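Uncharacterized protein (Clostridium leptum, PDB 4PW1) is of unknown function but belongs to the DUF6836 family and folds as a nine-stranded antiparallel beta sheet surrounded by helices. Local coordinates at residues R118-D123 against S239-R244. Numbering follows the deposited sequence.
Sequences REATAD and SPIEER
I241 pushes the end of its side chain between the R118 guanidinium and the methyl of A120. Its CD1 sits over the centre of one guanidinium face, 4.0 Å from R118 CZ, and lies 3.9 Å from A120 CB. Further back on the same branch, I241 CG1 approaches the backbone carbonyl at 3.5 Å from R118 O. With CG1 beside its own backbone N (chi1 -55°), the longer branch of I241 is the one that meets the 118-123 segment. P240 adds its ring to the patch, its CG 3.9 Å from A120 CB. R118 is extended from CG to NE, and its NH1 forms a salt bridge with E124. E124 also accepts from the backbone N of T121, the N-cap of helix 122-141. N220 bridges R118 O and the backbone N of A120, while M125 lies against both A120 and P240. Within 239-244, the loop 240-243 links strands 233-239 and 244-251; S239 OG takes the backbone N of E242 in an ST motif (2.9 Å, 173°), and E243 and R244 both face S239 in a G1 beta bulge, their N-H bonds to S239 O being weak. No hydrogen bond or salt bridge crosses the contact: apolar carbon packs on the face of a guanidinium whose charge is paired with E124, joining the helix's leading loop to the hairpin by van der Waals contact.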
loop_
_atom_site.group_PDB
_atom_site.type_symbol
_atom_site.label_atom_id
_atom_site.label_comp_id
_atom_site.label_asym_id
_atom_site.label_seq_id
_atom_site.Cartn_x
_atom_site.Cartn_y
_atom_site.Cartn_z
ATOM N N ARG B 118 -0.901 22.237 -5.746
ATOM C CA ARG B 118 0.543 22.132 -5.988
ATOM C C ARG B 118 1.190 21.066 -5.099
ATOM O O ARG B 118 0.686 20.695 -4.029
ATOM C CB ARG B 118 1.258 23.464 -5.801
ATOM C CG ARG B 118 1.173 23.995 -4.420
ATOM C CD ARG B 118 1.906 25.313 -4.329
ATOM N NE ARG B 118 1.812 25.737 -2.951
ATOM C CZ ARG B 118 2.687 25.447 -2.015
ATOM N NH1 ARG B 118 3.795 24.737 -2.298
ATOM N NH2 ARG B 118 2.441 25.862 -0.783
ATOM N N GLU B 119 2.335 20.610 -5.559
ATOM C CA GLU B 119 3.105 19.635 -4.841
ATOM C C GLU B 119 3.826 20.304 -3.686
ATOM O O GLU B 119 4.533 21.292 -3.864
ATOM C CB GLU B 119 4.101 19.002 -5.808
ATOM C CG GLU B 119 4.914 17.870 -5.224
ATOM C CD GLU B 119 5.833 17.253 -6.262
ATOM O OE1 GLU B 119 5.320 16.823 -7.317
ATOM O OE2 GLU B 119 7.062 17.213 -6.027
ATOM N N ALA B 120 3.624 19.795 -2.485
ATOM C CA ALA B 120 4.341 20.323 -1.310
ATOM C C ALA B 120 5.818 20.008 -1.427
ATOM O O ALA B 120 6.168 18.929 -1.870
ATOM C CB ALA B 120 3.806 19.666 -0.053
ATOM N N THR B 121 6.667 20.920 -1.017
ATOM C CA THR B 121 8.120 20.653 -0.943
ATOM C C THR B 121 8.411 19.776 0.279
ATOM O O THR B 121 7.560 19.609 1.171
ATOM C CB THR B 121 8.911 21.953 -0.794
ATOM O OG1 THR B 121 8.467 22.627 0.384
ATOM C CG2 THR B 121 8.705 22.875 -1.997
ATOM N N ALA B 122 9.616 19.233 0.331
ATOM C CA ALA B 122 10.094 18.469 1.497
ATOM C C ALA B 122 9.949 19.275 2.808
ATOM O O ALA B 122 9.463 18.758 3.822
ATOM C CB ALA B 122 11.548 18.061 1.279
ATOM N N ASP B 123 10.330 20.549 2.767
ATOM C CA ASP B 123 10.208 21.417 3.943
ATOM C C ASP B 123 8.769 21.654 4.391
ATOM O O ASP B 123 8.492 21.668 5.584
ATOM C CB ASP B 123 10.881 22.765 3.692
ATOM C CG ASP B 123 12.405 22.695 3.827
ATOM O OD1 ASP B 123 12.932 21.692 4.358
ATOM O OD2 ASP B 123 13.086 23.652 3.404
ATOM N N SER B 239 -3.903 16.960 4.064
ATOM C CA SER B 239 -3.311 17.791 3.036
ATOM C C SER B 239 -2.387 18.862 3.665
ATOM O O SER B 239 -2.851 19.714 4.437
ATOM C CB SER B 239 -4.377 18.489 2.232
ATOM O OG SER B 239 -3.791 19.523 1.483
ATOM N N PRO B 240 -1.079 18.815 3.358
ATOM C CA PRO B 240 -0.173 19.850 3.839
ATOM C C PRO B 240 -0.445 21.197 3.148
ATOM O O PRO B 240 -0.180 22.217 3.715
ATOM C CB PRO B 240 1.225 19.303 3.481
ATOM C CG PRO B 240 0.967 18.441 2.289
ATOM C CD PRO B 240 -0.360 17.788 2.598
ATOM N N ILE B 241 -1.038 21.197 1.962
ATOM C CA ILE B 241 -1.371 22.441 1.297
ATOM C C ILE B 241 -2.578 23.111 2.001
ATOM O O ILE B 241 -2.508 24.292 2.357
ATOM C CB ILE B 241 -1.692 22.193 -0.182
ATOM C CG1 ILE B 241 -0.520 21.457 -0.877
ATOM C CG2 ILE B 241 -2.021 23.498 -0.866
ATOM C CD1 ILE B 241 0.827 22.127 -0.702
ATOM N N GLU B 242 -3.660 22.357 2.210
ATOM C CA GLU B 242 -4.856 22.889 2.874
ATOM C C GLU B 242 -4.753 22.950 4.374
ATOM O O GLU B 242 -5.577 23.579 5.012
ATOM C CB GLU B 242 -6.107 22.103 2.492
ATOM C CG GLU B 242 -6.300 22.010 0.980
ATOM C CD GLU B 242 -7.695 21.514 0.556
ATOM O OE1 GLU B 242 -8.595 21.377 1.424
ATOM O OE2 GLU B 242 -7.877 21.207 -0.639
ATOM N N GLU B 243 -3.759 22.286 4.946
ATOM C CA GLU B 243 -3.617 22.187 6.397
ATOM C C GLU B 243 -4.894 21.659 7.077
ATOM O O GLU B 243 -5.339 22.168 8.099
ATOM C CB GLU B 243 -3.175 23.521 6.979
ATOM C CG GLU B 243 -1.830 23.970 6.403
ATOM C CD GLU B 243 -1.166 25.025 7.275
ATOM O OE1 GLU B 243 -1.589 26.186 7.209
ATOM O OE2 GLU B 243 -0.274 24.668 8.073
ATOM N N ARG B 244 -5.447 20.599 6.513
ATOM C CA ARG B 244 -6.563 19.940 7.137
ATOM C C ARG B 244 -6.696 18.516 6.638
ATOM O O ARG B 244 -6.074 18.129 5.631
ATOM C CB ARG B 244 -7.852 20.698 6.841
ATOM C CG ARG B 244 -8.176 20.812 5.378
ATOM C CD ARG B 244 -9.684 20.799 5.238
ATOM N NE ARG B 244 -10.081 20.858 3.861
ATOM C CZ ARG B 244 -11.267 20.462 3.388
ATOM N NH1 ARG B 244 -12.210 19.984 4.199
ATOM N NH2 ARG B 244 -11.498 20.533 2.075
#